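Local coordinates for protein RavO (PDB 6DM4) that binds phosphotyrosine-bearing peptides such as that of human Shc1 through this SH2 domain, probably to engage phosphotyrosine signalling of the infected host cell, at residues K4-I12 / Y73-L81; A37-S45 / Y55-Q63. All coordinates share one frame; numbering follows the deposited sequence.

Contact 1 (K4-I12 / Y73-L81); sequences KIYKVMEEI and YGINKNGEL
Ile75 is the main bump of this contact, and the hollow it enters lies between Ile5, Val8 and Ile12 on one face of helix 4-12, with Met9 at its fringe. Its CG2 branch crosses Ile5 obliquely, 4.0 Å from Ile5 CG1. The longer branch runs past Val8, which slides by in the opposite direction, Val8 CG1 being 3.8 Å from Ile75 CD1. It then meets Ile12 tip to tip, the two CD1 atoms of Ile12 and Ile75 3.7 Å apart. Branched aliphatic residues suit this place because each offers two arms to fill neighbouring gaps.

Near its start, the helix itself supplies the bump. Ile5 points CG1 opposite its own nitrogen (chi1 179°), which carries CD1 over the type I turn 76-79 to within 3.6 Å of Asn76 O, while CG2 rests on the carbonyl of Lys77. Gly79 brings its CA within 4.0 Å of Ile5 CA, helped by having no side chain; its positive phi of 85° is also easily reached by glycine. Val8 CG2 covers the end of the turn, 3.5 Å from Gly79 O.

No hydrogen bond crosses between the segments; the turn is closed by its own bond from Gly79 N to Asn76 O and braced by the Asn76 side chain. Asn76 OD1 accepts Glu80 N at 2.9 Å, and Asn76 ND2 donates in its amide plane to the anti lone pair of Glu80 OE2 at 3.0 Å.

The helix runs roughly antiparallel (147°) to strand 73-76. Beyond the two segments, Ile5 reaches Val56 on strand 55-64, whereas Val8 and Ile12 touch Val101 and Leu105, so helix 4-13 packs on the sheet and meets the start of helix 101-119 on the same face.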
loop_
_atom_site.group_PDB
_atom_site.type_symbol
_atom_site.label_atom_id
_atom_site.label_comp_id
_atom_site.label_asym_id
_atom_site.label_seq_id
_atom_site.Cartn_x
_atom_site.Cartn_y
_atom_site.Cartn_z
ATOM N N LYS A 4 -9.141 -9.403 1.711
ATOM C CA LYS A 4 -8.037 -9.812 0.853
ATOM C C LYS A 4 -7.569 -8.679 -0.052
ATOM O O LYS A 4 -6.424 -8.699 -0.516
ATOM C CB LYS A 4 -8.438 -11.039 0.035
ATOM C CG LYS A 4 -8.841 -12.217 0.907
ATOM C CD LYS A 4 -7.687 -12.551 1.832
ATOM C CE LYS A 4 -8.142 -13.342 3.041
ATOM N NZ LYS A 4 -9.601 -13.262 3.281
ATOM N N ILE A 5 -8.415 -7.675 -0.295
ATOM C CA ILE A 5 -7.981 -6.533 -1.099
ATOM C C ILE A 5 -6.839 -5.798 -0.411
ATOM O O ILE A 5 -5.889 -5.349 -1.063
ATOM C CB ILE A 5 -9.164 -5.592 -1.395
ATOM C CG1 ILE A 5 -8.684 -4.382 -2.207
ATOM C CG2 ILE A 5 -9.844 -5.151 -0.106
ATOM C CD1 ILE A 5 -9.802 -3.492 -2.681
ATOM N N TYR A 6 -6.904 -5.662 0.915
ATOM C CA TYR A 6 -5.842 -4.952 1.617
ATOM C C TYR A 6 -4.535 -5.732 1.594
ATOM O O TYR A 6 -3.458 -5.131 1.580
ATOM C CB TYR A 6 -6.272 -4.651 3.051
ATOM C CG TYR A 6 -7.558 -3.865 3.125
ATOM C CD1 TYR A 6 -7.618 -2.552 2.674
ATOM C CD2 TYR A 6 -8.714 -4.438 3.634
ATOM C CE1 TYR A 6 -8.795 -1.831 2.737
ATOM C CE2 TYR A 6 -9.894 -3.725 3.699
ATOM C CZ TYR A 6 -9.929 -2.423 3.250
ATOM O OH TYR A 6 -11.105 -1.713 3.317
ATOM N N LYS A 7 -4.604 -7.064 1.575
ATOM C CA LYS A 7 -3.375 -7.842 1.471
ATOM C C LYS A 7 -2.756 -7.712 0.083
ATOM O O LYS A 7 -1.527 -7.674 -0.051
ATOM C CB LYS A 7 -3.638 -9.306 1.816
ATOM C CG LYS A 7 -4.187 -9.526 3.219
ATOM C CD LYS A 7 -3.418 -8.721 4.257
ATOM C CE LYS A 7 -1.996 -9.233 4.446
ATOM N NZ LYS A 7 -1.186 -8.257 5.225
ATOM N N VAL A 8 -3.586 -7.636 -0.962
ATOM C CA VAL A 8 -3.058 -7.425 -2.307
ATOM C C VAL A 8 -2.474 -6.024 -2.434
ATOM O O VAL A 8 -1.413 -5.831 -3.039
ATOM C CB VAL A 8 -4.151 -7.681 -3.362
ATOM C CG1 VAL A 8 -3.605 -7.452 -4.766
ATOM C CG2 VAL A 8 -4.698 -9.097 -3.231
ATOM N N MET A 9 -3.153 -5.025 -1.862
ATOM C CA MET A 9 -2.629 -3.664 -1.878
ATOM C C MET A 9 -1.321 -3.575 -1.109
ATOM O O MET A 9 -0.389 -2.885 -1.536
ATOM C CB MET A 9 -3.651 -2.697 -1.289
ATOM C CG MET A 9 -4.837 -2.432 -2.191
ATOM S SD MET A 9 -6.146 -1.588 -1.293
ATOM C CE MET A 9 -5.206 -0.354 -0.403
ATOM N N GLU A 10 -1.241 -4.258 0.036
ATOM C CA GLU A 10 0.007 -4.314 0.791
ATOM C C GLU A 10 1.142 -4.833 -0.078
ATOM O O GLU A 10 2.230 -4.247 -0.116
ATOM C CB GLU A 10 -0.169 -5.196 2.033
ATOM C CG GLU A 10 0.999 -5.149 3.024
ATOM C CD GLU A 10 1.011 -6.342 3.980
ATOM O OE1 GLU A 10 0.781 -7.476 3.514
ATOM O OE2 GLU A 10 1.245 -6.155 5.192
ATOM N N GLU A 11 0.900 -5.935 -0.792
ATOM C CA GLU A 11 1.940 -6.537 -1.618
ATOM C C GLU A 11 2.428 -5.562 -2.683
ATOM O O GLU A 11 3.626 -5.503 -2.978
ATOM C CB GLU A 11 1.410 -7.818 -2.265
ATOM C CG GLU A 11 1.988 -9.098 -1.677
ATOM C CD GLU A 11 1.394 -10.353 -2.296
ATOM O OE1 GLU A 11 0.214 -10.659 -2.022
ATOM O OE2 GLU A 11 2.110 -11.038 -3.057
ATOM N N ILE A 12 1.516 -4.781 -3.261
ATOM C CA ILE A 12 1.895 -3.849 -4.321
ATOM C C ILE A 12 2.586 -2.623 -3.740
ATOM O O ILE A 12 3.656 -2.214 -4.208
ATOM C CB ILE A 12 0.658 -3.455 -5.155
ATOM C CG1 ILE A 12 0.094 -4.672 -5.890
ATOM C CG2 ILE A 12 0.992 -2.338 -6.163
ATOM C CD1 ILE A 12 -1.136 -4.359 -6.715
ATOM N N TYR A 73 -4.391 -1.872 -14.287
ATOM C CA TYR A 73 -4.832 -3.038 -13.536
ATOM C C TYR A 73 -5.879 -2.628 -12.510
ATOM O O TYR A 73 -5.929 -1.474 -12.075
ATOM C CB TYR A 73 -3.658 -3.727 -12.825
ATOM C CG TYR A 73 -2.616 -4.249 -13.782
ATOM C CD1 TYR A 73 -2.803 -5.448 -14.460
ATOM C CD2 TYR A 73 -1.453 -3.537 -14.017
ATOM C CE1 TYR A 73 -1.853 -5.922 -15.339
ATOM C CE2 TYR A 73 -0.499 -3.998 -14.896
ATOM C CZ TYR A 73 -0.701 -5.183 -15.557
ATOM O OH TYR A 73 0.258 -5.634 -16.434
ATOM N N GLY A 74 -6.708 -3.587 -12.120
ATOM C CA GLY A 74 -7.726 -3.346 -11.116
ATOM C C GLY A 74 -7.779 -4.485 -10.120
ATOM O O GLY A 74 -7.553 -5.647 -10.464
ATOM N N ILE A 75 -8.080 -4.132 -8.872
ATOM C CA ILE A 75 -8.271 -5.090 -7.787
ATOM C C ILE A 75 -9.687 -4.919 -7.255
ATOM O O ILE A 75 -10.072 -3.811 -6.864
ATOM C CB ILE A 75 -7.247 -4.887 -6.653
ATOM C CG1 ILE A 75 -5.825 -4.794 -7.205
ATOM C CG2 ILE A 75 -7.360 -6.008 -5.617
ATOM C CD1 ILE A 75 -4.839 -4.181 -6.217
ATOM N N ASN A 76 -10.456 -6.006 -7.222
ATOM C CA ASN A 76 -11.823 -5.898 -6.739
ATOM C C ASN A 76 -11.863 -6.090 -5.222
ATOM O O ASN A 76 -10.845 -6.349 -4.580
ATOM C CB ASN A 76 -12.750 -6.867 -7.489
ATOM C CG ASN A 76 -12.517 -8.346 -7.154
ATOM O OD1 ASN A 76 -11.917 -8.709 -6.141
ATOM N ND2 ASN A 76 -13.034 -9.211 -8.017
ATOM N N LYS A 77 -13.067 -5.972 -4.647
ATOM C CA LYS A 77 -13.218 -5.981 -3.191
ATOM C C LYS A 77 -12.737 -7.286 -2.567
ATOM O O LYS A 77 -12.298 -7.294 -1.411
ATOM C CB LYS A 77 -14.678 -5.734 -2.805
ATOM C CG LYS A 77 -15.276 -4.444 -3.341
ATOM C CD LYS A 77 -14.774 -3.232 -2.575
ATOM C CE LYS A 77 -14.397 -2.101 -3.520
ATOM N NZ LYS A 77 -14.482 -0.770 -2.855
ATOM N N ASN A 78 -12.827 -8.396 -3.296
ATOM C CA ASN A 78 -12.381 -9.682 -2.782
ATOM C C ASN A 78 -10.959 -10.033 -3.215
ATOM O O ASN A 78 -10.568 -11.202 -3.138
ATOM C CB ASN A 78 -13.367 -10.782 -3.188
ATOM C CG ASN A 78 -14.780 -10.512 -2.688
ATOM O OD1 ASN A 78 -15.010 -10.417 -1.479
ATOM N ND2 ASN A 78 -15.732 -10.407 -3.609
ATOM N N GLY A 79 -10.177 -9.047 -3.654
ATOM C CA GLY A 79 -8.759 -9.230 -3.887
ATOM C C GLY A 79 -8.361 -9.799 -5.230
ATOM O O GLY A 79 -7.181 -10.111 -5.422
ATOM N N GLU A 80 -9.297 -9.945 -6.165
ATOM C CA GLU A 80 -8.988 -10.494 -7.478
ATOM C C GLU A 80 -8.358 -9.430 -8.370
ATOM O O GLU A 80 -8.771 -8.267 -8.354
ATOM C CB GLU A 80 -10.258 -11.027 -8.136
ATOM C CG GLU A 80 -10.964 -12.105 -7.341
ATOM C CD GLU A 80 -12.002 -12.821 -8.175
ATOM O OE1 GLU A 80 -11.777 -14.000 -8.520
ATOM O OE2 GLU A 80 -13.035 -12.197 -8.495
ATOM N N LEU A 81 -7.365 -9.841 -9.157
ATOM C CA LEU A 81 -6.626 -8.954 -10.047
ATOM C C LEU A 81 -7.163 -9.047 -11.471
ATOM O O LEU A 81 -7.604 -10.109 -11.922
ATOM C CB LEU A 81 -5.132 -9.293 -10.032
ATOM C CG LEU A 81 -4.176 -8.385 -10.812
ATOM C CD1 LEU A 81 -4.233 -6.945 -10.306
ATOM C CD2 LEU A 81 -2.754 -8.929 -10.744
#

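Contact 2 (A37-S45 / Y55-Q63); sequences AEFILRWSS and YVFIAASFQ. With SO4 (sulfate ion), chain H.
Arg42 NE donates to Ser61 OG at 2.9 Å and 165°, with the oxygen at the edge of the guanidinium plane. The chain, extended from CG to NE, lays that group over Ala59, whose CB sits against one face, 3.5 Å from Arg42 CZ; a small methyl suits a place where a flat cation must lie close to the strand. Ser61 OG also bonds to Ser70 OG, which in turn binds Arg42 NH2.

Beneath, the antiparallel strands are joined by paired bonds, Ile40 with Ser61 and Arg42 with Ala59. Leu41 and Ala60 form the intervening non-hydrogen-bonded pair on the other face, Leu41 CD2 3.7 Å from Ala60 CB, and both meet helix 101-119. Farther along, Trp43 crosses Val56 at about a right angle, while Ser44 CB packs on Phe57 CB. At the far end Glu38 N bonds to a sulfate ion, probably from the crystallisation liquor.

The sequence FILRWSS resembles the FLVRES signature of SH2 domains. Arg42 NH2 and the hydroxyls of Ser44 and Ser45 all bond to a modified side chain of the bound peptide, consistent with its phosphotyrosine. Ser61 probably helps hold the arginine, whose positive charge probably balances the phosphate.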
loop_
_atom_site.group_PDB
_atom_site.type_symbol
_atom_site.label_atom_id
_atom_site.label_comp_id
_atom_site.label_asym_id
_atom_site.label_seq_id
_atom_site.Cartn_x
_atom_site.Cartn_y
_atom_site.Cartn_z
ATOM N N ALA A 37 14.968 1.994 -14.864
ATOM C CA ALA A 37 14.100 0.951 -14.328
ATOM C C ALA A 37 13.325 0.266 -15.447
ATOM O O ALA A 37 12.988 0.878 -16.463
ATOM C CB ALA A 37 13.125 1.542 -13.312
ATOM N N GLU A 38 13.024 -1.022 -15.252
ATOM C CA GLU A 38 12.294 -1.751 -16.285
ATOM C C GLU A 38 10.826 -1.345 -16.318
ATOM O O GLU A 38 10.220 -1.287 -17.393
ATOM C CB GLU A 38 12.433 -3.260 -16.083
ATOM C CG GLU A 38 13.775 -3.831 -16.534
ATOM C CD GLU A 38 14.049 -3.621 -18.019
ATOM O OE1 GLU A 38 13.100 -3.703 -18.831
ATOM O OE2 GLU A 38 15.222 -3.372 -18.375
ATOM N N PHE A 39 10.232 -1.074 -15.160
ATOM C CA PHE A 39 8.867 -0.568 -15.125
ATOM C C PHE A 39 8.623 0.084 -13.777
ATOM O O PHE A 39 9.387 -0.108 -12.830
ATOM C CB PHE A 39 7.828 -1.677 -15.379
ATOM C CG PHE A 39 7.717 -2.689 -14.265
ATOM C CD1 PHE A 39 8.548 -3.800 -14.232
ATOM C CD2 PHE A 39 6.766 -2.541 -13.266
ATOM C CE1 PHE A 39 8.439 -4.741 -13.211
ATOM C CE2 PHE A 39 6.655 -3.477 -12.235
ATOM C CZ PHE A 39 7.493 -4.575 -12.211
ATOM N N ILE A 40 7.550 0.868 -13.706
ATOM C CA ILE A 40 7.042 1.349 -12.430
ATOM C C ILE A 40 5.576 0.970 -12.294
ATOM O O ILE A 40 4.875 0.711 -13.274
ATOM C CB ILE A 40 7.205 2.869 -12.261
ATOM C CG1 ILE A 40 6.406 3.627 -13.332
ATOM C CG2 ILE A 40 8.666 3.218 -12.275
ATOM C CD1 ILE A 40 6.405 5.148 -13.153
ATOM N N LEU A 41 5.122 0.953 -11.050
ATOM C CA LEU A 41 3.711 0.915 -10.711
ATOM C C LEU A 41 3.331 2.242 -10.067
ATOM O O LEU A 41 4.165 2.911 -9.444
ATOM C CB LEU A 41 3.402 -0.244 -9.762
ATOM C CG LEU A 41 3.696 -1.629 -10.338
ATOM C CD1 LEU A 41 3.560 -2.689 -9.276
ATOM C CD2 LEU A 41 2.756 -1.917 -11.487
ATOM N N ARG A 42 2.074 2.634 -10.236
ATOM C CA ARG A 42 1.665 3.954 -9.780
ATOM C C ARG A 42 0.168 3.958 -9.555
ATOM O O ARG A 42 -0.557 3.082 -10.034
ATOM C CB ARG A 42 2.046 5.047 -10.789
ATOM C CG ARG A 42 1.556 4.768 -12.197
ATOM C CD ARG A 42 2.004 5.840 -13.168
ATOM N NE ARG A 42 1.585 5.555 -14.537
ATOM C CZ ARG A 42 0.357 5.762 -14.996
ATOM N NH1 ARG A 42 -0.575 6.259 -14.192
ATOM N NH2 ARG A 42 0.060 5.485 -16.262
ATOM N N TRP A 43 -0.286 4.973 -8.828
ATOM C CA TRP A 43 -1.711 5.155 -8.592
ATOM C C TRP A 43 -2.388 5.608 -9.887
ATOM O O TRP A 43 -2.034 6.647 -10.448
ATOM C CB TRP A 43 -1.905 6.167 -7.466
ATOM C CG TRP A 43 -3.304 6.320 -6.932
ATOM C CD1 TRP A 43 -4.174 7.330 -7.217
ATOM C CD2 TRP A 43 -3.973 5.468 -5.988
ATOM N NE1 TRP A 43 -5.342 7.158 -6.523
ATOM C CE2 TRP A 43 -5.250 6.020 -5.766
ATOM C CE3 TRP A 43 -3.624 4.288 -5.322
ATOM C CZ2 TRP A 43 -6.177 5.435 -4.903
ATOM C CZ3 TRP A 43 -4.546 3.708 -4.465
ATOM C CH2 TRP A 43 -5.808 4.282 -4.265
ATOM N N SER A 44 -3.342 4.816 -10.368
ATOM C CA SER A 44 -3.953 5.035 -11.673
ATOM C C SER A 44 -4.916 6.215 -11.659
ATOM O O SER A 44 -5.572 6.499 -10.651
ATOM C CB SER A 44 -4.699 3.775 -12.126
ATOM O OG SER A 44 -5.584 4.048 -13.200
ATOM N N SER A 45 -5.019 6.882 -12.813
ATOM C CA SER A 45 -5.960 7.983 -12.978
ATOM C C SER A 45 -7.409 7.543 -12.814
ATOM O O SER A 45 -8.268 8.376 -12.498
ATOM C CB SER A 45 -5.779 8.624 -14.355
ATOM O OG SER A 45 -6.360 7.819 -15.369
ATOM N N TYR A 55 -13.301 -1.298 -8.269
ATOM C CA TYR A 55 -11.901 -1.685 -8.267
ATOM C C TYR A 55 -11.061 -0.578 -7.650
ATOM O O TYR A 55 -11.432 0.598 -7.680
ATOM C CB TYR A 55 -11.371 -1.959 -9.681
ATOM C CG TYR A 55 -12.116 -3.020 -10.449
ATOM C CD1 TYR A 55 -13.215 -2.695 -11.231
ATOM C CD2 TYR A 55 -11.709 -4.343 -10.409
ATOM C CE1 TYR A 55 -13.899 -3.663 -11.941
ATOM C CE2 TYR A 55 -12.388 -5.322 -11.116
ATOM C CZ TYR A 55 -13.481 -4.976 -11.879
ATOM O OH TYR A 55 -14.155 -5.949 -12.583
ATOM N N VAL A 56 -9.923 -0.968 -7.095
ATOM C CA VAL A 56 -8.810 -0.048 -6.891
ATOM C C VAL A 56 -7.883 -0.203 -8.087
ATOM O O VAL A 56 -7.497 -1.324 -8.439
ATOM C CB VAL A 56 -8.076 -0.340 -5.572
ATOM C CG1 VAL A 56 -6.811 0.506 -5.463
ATOM C CG2 VAL A 56 -8.995 -0.081 -4.389
ATOM N N PHE A 57 -7.539 0.912 -8.724
ATOM C CA PHE A 57 -6.840 0.883 -10.000
ATOM C C PHE A 57 -5.359 1.185 -9.801
ATOM O O PHE A 57 -4.999 2.151 -9.119
ATOM C CB PHE A 57 -7.458 1.883 -10.978
ATOM C CG PHE A 57 -8.880 1.562 -11.358
ATOM C CD1 PHE A 57 -9.151 0.687 -12.394
ATOM C CD2 PHE A 57 -9.942 2.154 -10.692
ATOM C CE1 PHE A 57 -10.463 0.397 -12.753
ATOM C CE2 PHE A 57 -11.247 1.869 -11.045
ATOM C CZ PHE A 57 -11.508 0.988 -12.075
ATOM N N ILE A 58 -4.512 0.354 -10.401
ATOM C CA ILE A 58 -3.064 0.519 -10.374
ATOM C C ILE A 58 -2.565 0.455 -11.807
ATOM O O ILE A 58 -2.932 -0.459 -12.552
ATOM C CB ILE A 58 -2.375 -0.565 -9.524
ATOM C CG1 ILE A 58 -2.994 -0.637 -8.128
ATOM C CG2 ILE A 58 -0.875 -0.298 -9.452
ATOM C CD1 ILE A 58 -2.821 0.616 -7.328
ATOM N N ALA A 59 -1.729 1.415 -12.197
ATOM C CA ALA A 59 -1.162 1.418 -13.533
ATOM C C ALA A 59 0.307 1.024 -13.486
ATOM O O ALA A 59 1.022 1.334 -12.531
ATOM C CB ALA A 59 -1.304 2.791 -14.206
ATOM N N ALA A 60 0.740 0.316 -14.522
ATOM C CA ALA A 60 2.153 0.113 -14.790
ATOM C C ALA A 60 2.583 1.023 -15.933
ATOM O O ALA A 60 1.787 1.351 -16.812
ATOM C CB ALA A 60 2.439 -1.343 -15.151
ATOM N N SER A 61 3.847 1.437 -15.911
ATOM C CA SER A 61 4.419 2.221 -16.996
ATOM C C SER A 61 5.817 1.705 -17.291
ATOM O O SER A 61 6.537 1.291 -16.378
ATOM C CB SER A 61 4.472 3.719 -16.657
ATOM O OG SER A 61 3.167 4.268 -16.593
ATOM N N PHE A 62 6.191 1.712 -18.568
ATOM C CA PHE A 62 7.548 1.369 -18.963
ATOM C C PHE A 62 7.881 2.136 -20.232
ATOM O O PHE A 62 7.016 2.757 -20.853
ATOM C CB PHE A 62 7.730 -0.140 -19.161
ATOM C CG PHE A 62 6.760 -0.751 -20.132
ATOM C CD1 PHE A 62 7.030 -0.758 -21.491
ATOM C CD2 PHE A 62 5.582 -1.328 -19.683
ATOM C CE1 PHE A 62 6.142 -1.321 -22.390
ATOM C CE2 PHE A 62 4.691 -1.890 -20.580
ATOM C CZ PHE A 62 4.971 -1.886 -21.931
ATOM N N GLN A 63 9.153 2.094 -20.611
ATOM C CA GLN A 63 9.642 2.847 -21.757
ATOM C C GLN A 63 10.251 1.901 -22.780
ATOM O O GLN A 63 11.030 1.012 -22.424
ATOM C CB GLN A 63 10.675 3.892 -21.326
ATOM C CG GLN A 63 11.115 4.816 -22.450
ATOM C CD GLN A 63 11.995 5.948 -21.959
ATOM O OE1 GLN A 63 11.776 7.108 -22.298
ATOM N NE2 GLN A 63 13.003 5.611 -21.164
HETATM S S SO4 H . 14.002 -2.724 -12.310
HETATM O O1 SO4 H . 14.600 -1.796 -11.351
HETATM O O2 SO4 H . 14.712 -2.637 -13.584
HETATM O O3 SO4 H . 12.597 -2.378 -12.509
HETATM O O4 SO4 H . 14.107 -4.089 -11.804
HETATM O O HOH W 1 11.300 0.831 -18.953
#

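Contacts 1 and 2 share one antiparallel sheet: strand 55-64 of contact 2 lies next to strand 67-76 of contact 1. Their centres are about 14 Å apart, yet the backbones are probably hydrogen-bonded directly, Tyr73 N to Ile58 O at 2.7 Å and Val56 N to Ile75 O at 2.9 Å. In sequence, contact 2 is nested within the loop that contact 1 closes. The bound peptide meets the 37-45/55-63 pairing on the Arg42 and Ala59 face, whereas 4-12/73-81 packs the first helix on the opposite face of the sheet, the side of Ala60 and Tyr73. Both contacts meet the second subunit: Lys7 makes a cation-pi contact with Trp43 of that subunit, and Val56 packs on its Tyr6.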